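Oxalate biosynthetic component 1 (Burkholderia thailandensis, PDB 5IKY) is a bifunctional serine hydrolase and lyase that produces oxalate under quorum-sensing control. Local coordinates at residues I132-T144 with H191-P203. Numbering follows the deposited sequence.
Sequences IVLQLTTFGWTAT and HWQPGKARSPYLP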
# COMPACT_ATOMS: atom_id res chain seq x y z
N ILE A 132 -33.35 11.95 2.67
CA ILE A 132 -33.21 11.65 4.09
C ILE A 132 -31.85 11.00 4.36
O ILE A 132 -31.10 11.45 5.22
CB ILE A 132 -34.33 10.73 4.60
CG1 ILE A 132 -35.67 11.48 4.58
CG2 ILE A 132 -34.03 10.22 5.99
CD1 ILE A 132 -36.85 10.62 5.00
N VAL A 133 -31.56 9.95 3.60
CA VAL A 133 -30.28 9.25 3.72
C VAL A 133 -29.11 10.20 3.45
O VAL A 133 -28.11 10.17 4.17
CB VAL A 133 -30.20 8.05 2.75
CG1 VAL A 133 -28.80 7.46 2.74
CG2 VAL A 133 -31.23 6.99 3.13
N LEU A 134 -29.25 11.04 2.44
CA LEU A 134 -28.20 11.99 2.10
C LEU A 134 -28.03 13.07 3.16
O LEU A 134 -26.92 13.50 3.44
CB LEU A 134 -28.46 12.64 0.74
CG LEU A 134 -28.19 11.75 -0.48
CD1 LEU A 134 -28.36 12.53 -1.77
CD2 LEU A 134 -26.80 11.14 -0.40
N GLN A 135 -29.14 13.50 3.76
CA GLN A 135 -29.07 14.52 4.81
C GLN A 135 -28.42 13.99 6.08
O GLN A 135 -27.56 14.65 6.66
CB GLN A 135 -30.46 15.07 5.13
CG GLN A 135 -30.77 16.40 4.46
CD GLN A 135 -29.89 17.53 4.95
OE1 GLN A 135 -29.21 17.42 5.97
NE2 GLN A 135 -29.91 18.64 4.23
N LEU A 136 -28.84 12.81 6.51
CA LEU A 136 -28.31 12.24 7.74
C LEU A 136 -26.83 11.87 7.58
O LEU A 136 -26.04 12.09 8.50
CB LEU A 136 -29.13 11.01 8.17
CG LEU A 136 -30.58 11.31 8.57
CD1 LEU A 136 -31.21 10.12 9.27
CD2 LEU A 136 -30.66 12.55 9.44
N THR A 137 -26.46 11.32 6.43
CA THR A 137 -25.07 10.94 6.21
C THR A 137 -24.18 12.17 6.03
O THR A 137 -22.99 12.12 6.33
CB THR A 137 -24.91 10.01 4.99
OG1 THR A 137 -25.52 10.60 3.83
CG2 THR A 137 -25.56 8.65 5.26
N THR A 138 -24.76 13.26 5.54
CA THR A 138 -24.05 14.53 5.48
C THR A 138 -23.76 15.01 6.89
O THR A 138 -22.71 15.61 7.15
CB THR A 138 -24.87 15.61 4.72
OG1 THR A 138 -25.12 15.19 3.38
CG2 THR A 138 -24.11 16.94 4.69
N PHE A 139 -24.67 14.72 7.81
CA PHE A 139 -24.55 15.14 9.20
C PHE A 139 -23.66 14.22 10.02
O PHE A 139 -23.40 14.49 11.19
CB PHE A 139 -25.93 15.24 9.85
CG PHE A 139 -26.71 16.46 9.45
CD1 PHE A 139 -26.09 17.50 8.78
CD2 PHE A 139 -28.05 16.57 9.77
CE1 PHE A 139 -26.81 18.62 8.41
CE2 PHE A 139 -28.77 17.69 9.41
CZ PHE A 139 -28.15 18.72 8.73
N GLY A 140 -23.19 13.13 9.41
CA GLY A 140 -22.30 12.22 10.10
C GLY A 140 -22.90 10.88 10.47
O GLY A 140 -22.21 10.03 11.04
N TRP A 141 -24.18 10.67 10.16
CA TRP A 141 -24.79 9.36 10.32
C TRP A 141 -24.14 8.39 9.34
O TRP A 141 -23.67 8.81 8.28
CB TRP A 141 -26.30 9.40 10.08
CG TRP A 141 -27.08 10.14 11.13
CD1 TRP A 141 -26.99 11.46 11.45
CD2 TRP A 141 -28.11 9.60 11.98
NE1 TRP A 141 -27.88 11.78 12.45
CE2 TRP A 141 -28.58 10.65 12.79
CE3 TRP A 141 -28.67 8.33 12.13
CZ2 TRP A 141 -29.58 10.47 13.74
CZ3 TRP A 141 -29.67 8.15 13.07
CH2 TRP A 141 -30.12 9.21 13.86
N THR A 142 -24.10 7.11 9.68
CA THR A 142 -23.50 6.12 8.79
C THR A 142 -24.48 5.00 8.46
O THR A 142 -25.46 4.78 9.17
CB THR A 142 -22.23 5.51 9.39
OG1 THR A 142 -22.53 4.92 10.67
CG2 THR A 142 -21.15 6.58 9.57
N ALA A 143 -24.20 4.31 7.36
CA ALA A 143 -25.01 3.18 6.94
C ALA A 143 -24.45 1.88 7.50
O ALA A 143 -23.25 1.63 7.42
CB ALA A 143 -25.09 3.11 5.42
N THR A 144 -25.32 1.05 8.06
CA THR A 144 -24.92 -0.25 8.58
C THR A 144 -24.87 -1.26 7.44
O THR A 144 -25.35 -0.97 6.33
CB THR A 144 -25.87 -0.75 9.68
OG1 THR A 144 -27.14 -1.06 9.10
CG2 THR A 144 -26.05 0.31 10.75
N HIS A 191 -32.39 28.99 12.50
CA HIS A 191 -31.49 28.77 11.37
C HIS A 191 -31.00 27.33 11.31
O HIS A 191 -30.89 26.64 12.33
CB HIS A 191 -30.31 29.74 11.44
CG HIS A 191 -30.57 31.04 10.76
ND1 HIS A 191 -31.22 32.09 11.38
CD2 HIS A 191 -30.26 31.48 9.51
CE1 HIS A 191 -31.30 33.11 10.54
NE2 HIS A 191 -30.73 32.76 9.40
N TRP A 192 -30.69 26.89 10.10
CA TRP A 192 -30.43 25.49 9.80
C TRP A 192 -29.23 25.36 8.87
O TRP A 192 -29.05 26.19 7.98
CB TRP A 192 -31.68 24.88 9.18
CG TRP A 192 -31.51 23.55 8.54
CD1 TRP A 192 -30.81 22.48 9.02
CD2 TRP A 192 -32.06 23.13 7.29
NE1 TRP A 192 -30.90 21.42 8.14
CE2 TRP A 192 -31.66 21.80 7.07
CE3 TRP A 192 -32.86 23.76 6.32
CZ2 TRP A 192 -32.03 21.08 5.93
CZ3 TRP A 192 -33.22 23.05 5.20
CH2 TRP A 192 -32.81 21.73 5.01
N GLN A 193 -28.41 24.34 9.09
CA GLN A 193 -27.28 24.06 8.21
C GLN A 193 -27.55 22.80 7.38
O GLN A 193 -27.35 21.69 7.85
CB GLN A 193 -25.99 23.91 9.01
CG GLN A 193 -24.78 23.40 8.22
CD GLN A 193 -24.41 24.29 7.06
OE1 GLN A 193 -24.93 24.14 5.95
NE2 GLN A 193 -23.49 25.23 7.29
N PRO A 194 -28.01 22.99 6.13
CA PRO A 194 -28.33 21.89 5.21
C PRO A 194 -27.08 21.12 4.78
O PRO A 194 -27.17 19.94 4.42
CB PRO A 194 -28.97 22.59 4.01
CG PRO A 194 -29.32 23.97 4.50
CD PRO A 194 -28.30 24.30 5.53
N GLY A 195 -25.93 21.78 4.81
CA GLY A 195 -24.69 21.16 4.40
C GLY A 195 -24.61 20.95 2.90
O GLY A 195 -24.09 19.94 2.43
N LYS A 196 -25.13 21.91 2.14
CA LYS A 196 -25.08 21.83 0.69
C LYS A 196 -23.65 22.01 0.19
O LYS A 196 -22.94 22.92 0.64
CB LYS A 196 -26.01 22.88 0.06
CG LYS A 196 -27.48 22.51 0.16
CD LYS A 196 -28.38 23.67 -0.19
CE LYS A 196 -29.84 23.28 -0.07
NZ LYS A 196 -30.76 24.45 -0.15
N ALA A 197 -23.24 21.14 -0.72
CA ALA A 197 -21.87 21.09 -1.23
C ALA A 197 -20.87 20.96 -0.08
O ALA A 197 -19.75 21.48 -0.16
CB ALA A 197 -21.56 22.32 -2.07
N ARG A 198 -21.28 20.27 0.97
CA ARG A 198 -20.42 20.06 2.14
C ARG A 198 -20.40 18.60 2.54
O ARG A 198 -21.32 17.84 2.23
CB ARG A 198 -20.89 20.93 3.30
CG ARG A 198 -20.70 22.42 3.06
CD ARG A 198 -21.53 23.26 4.02
NE ARG A 198 -21.36 24.68 3.75
CZ ARG A 198 -20.55 25.48 4.43
NH1 ARG A 198 -19.84 25.01 5.44
NH2 ARG A 198 -20.46 26.76 4.10
N SER A 199 -19.33 18.21 3.24
CA SER A 199 -19.17 16.83 3.68
C SER A 199 -18.29 16.76 4.92
O SER A 199 -17.32 17.51 5.04
CB SER A 199 -18.57 15.97 2.56
OG SER A 199 -18.25 14.68 3.04
N PRO A 200 -18.62 15.85 5.84
CA PRO A 200 -17.81 15.63 7.04
C PRO A 200 -16.53 14.85 6.74
O PRO A 200 -15.74 14.60 7.64
CB PRO A 200 -18.74 14.81 7.94
CG PRO A 200 -19.63 14.09 6.99
CD PRO A 200 -19.84 15.03 5.84
N TYR A 201 -16.33 14.48 5.48
CA TYR A 201 -15.20 13.63 5.11
C TYR A 201 -14.19 14.35 4.23
O TYR A 201 -13.16 13.78 3.86
CB TYR A 201 -15.70 12.36 4.41
CG TYR A 201 -16.72 11.60 5.23
CD1 TYR A 201 -16.33 10.87 6.35
CD2 TYR A 201 -18.07 11.61 4.88
CE1 TYR A 201 -17.25 10.18 7.10
CE2 TYR A 201 -19.00 10.91 5.64
CZ TYR A 201 -18.58 10.20 6.74
OH TYR A 201 -19.50 9.50 7.49
N LEU A 202 -14.48 15.61 3.90
CA LEU A 202 -13.57 16.38 3.07
C LEU A 202 -12.35 16.84 3.87
O LEU A 202 -12.49 17.54 4.87
CB LEU A 202 -14.27 17.59 2.47
CG LEU A 202 -13.41 18.28 1.40
CD1 LEU A 202 -13.37 17.43 0.13
CD2 LEU A 202 -13.90 19.67 1.11
N PRO A 203 -11.15 16.45 3.41
CA PRO A 203 -9.90 16.82 4.06
C PRO A 203 -9.39 18.19 3.62
O PRO A 203 -9.22 18.42 2.42
CB PRO A 203 -8.94 15.71 3.61
CG PRO A 203 -9.45 15.33 2.25
CD PRO A 203 -10.94 15.58 2.24
O HOH W 1 -21.89 9.66 6.91
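T138, F139 and G140 close helix 126-138 in a Schellman motif, and residues 192-201, running from strand 190-192 past strand 198-199, pack against one side of that helix end. A helix C-terminus leaves carbonyls that another part of the chain can cover, and here an irregular one does so. G140, at phi 109°, turns the chain, and W141 N bonds back to L136 O. Direct polar contact is sparse: Q135 NE2 donates to P194 O at 3.0 Å, meeting an in-plane lone pair, but the N-H...O angle of 135° is bent and the acceptor lies out of the amide plane. The same NE2 lies 3.7 Å from W192 CZ2. Aromatic packing continues at F139, whose ring edge meets W192 NE1 and also approaches Q193 O, 3.2 Å from CE1, while Q135 OE1, from the same helix, sits above one face toward its rim. Van der Waals contact with the backbone centres on T138, whose methyl CG2, set anti to the backbone N (chi1 -60° for OG1), lies 3.8 Å from both G195 O and R198 O. Here G195 leaves room for the methyl. The P200 ring covers the helix-end carbonyl, with CD 3.2 Å from T138 O. Beyond it, one water bridges the segments, donating to T137 O and W141 O and accepting from Y201 OH.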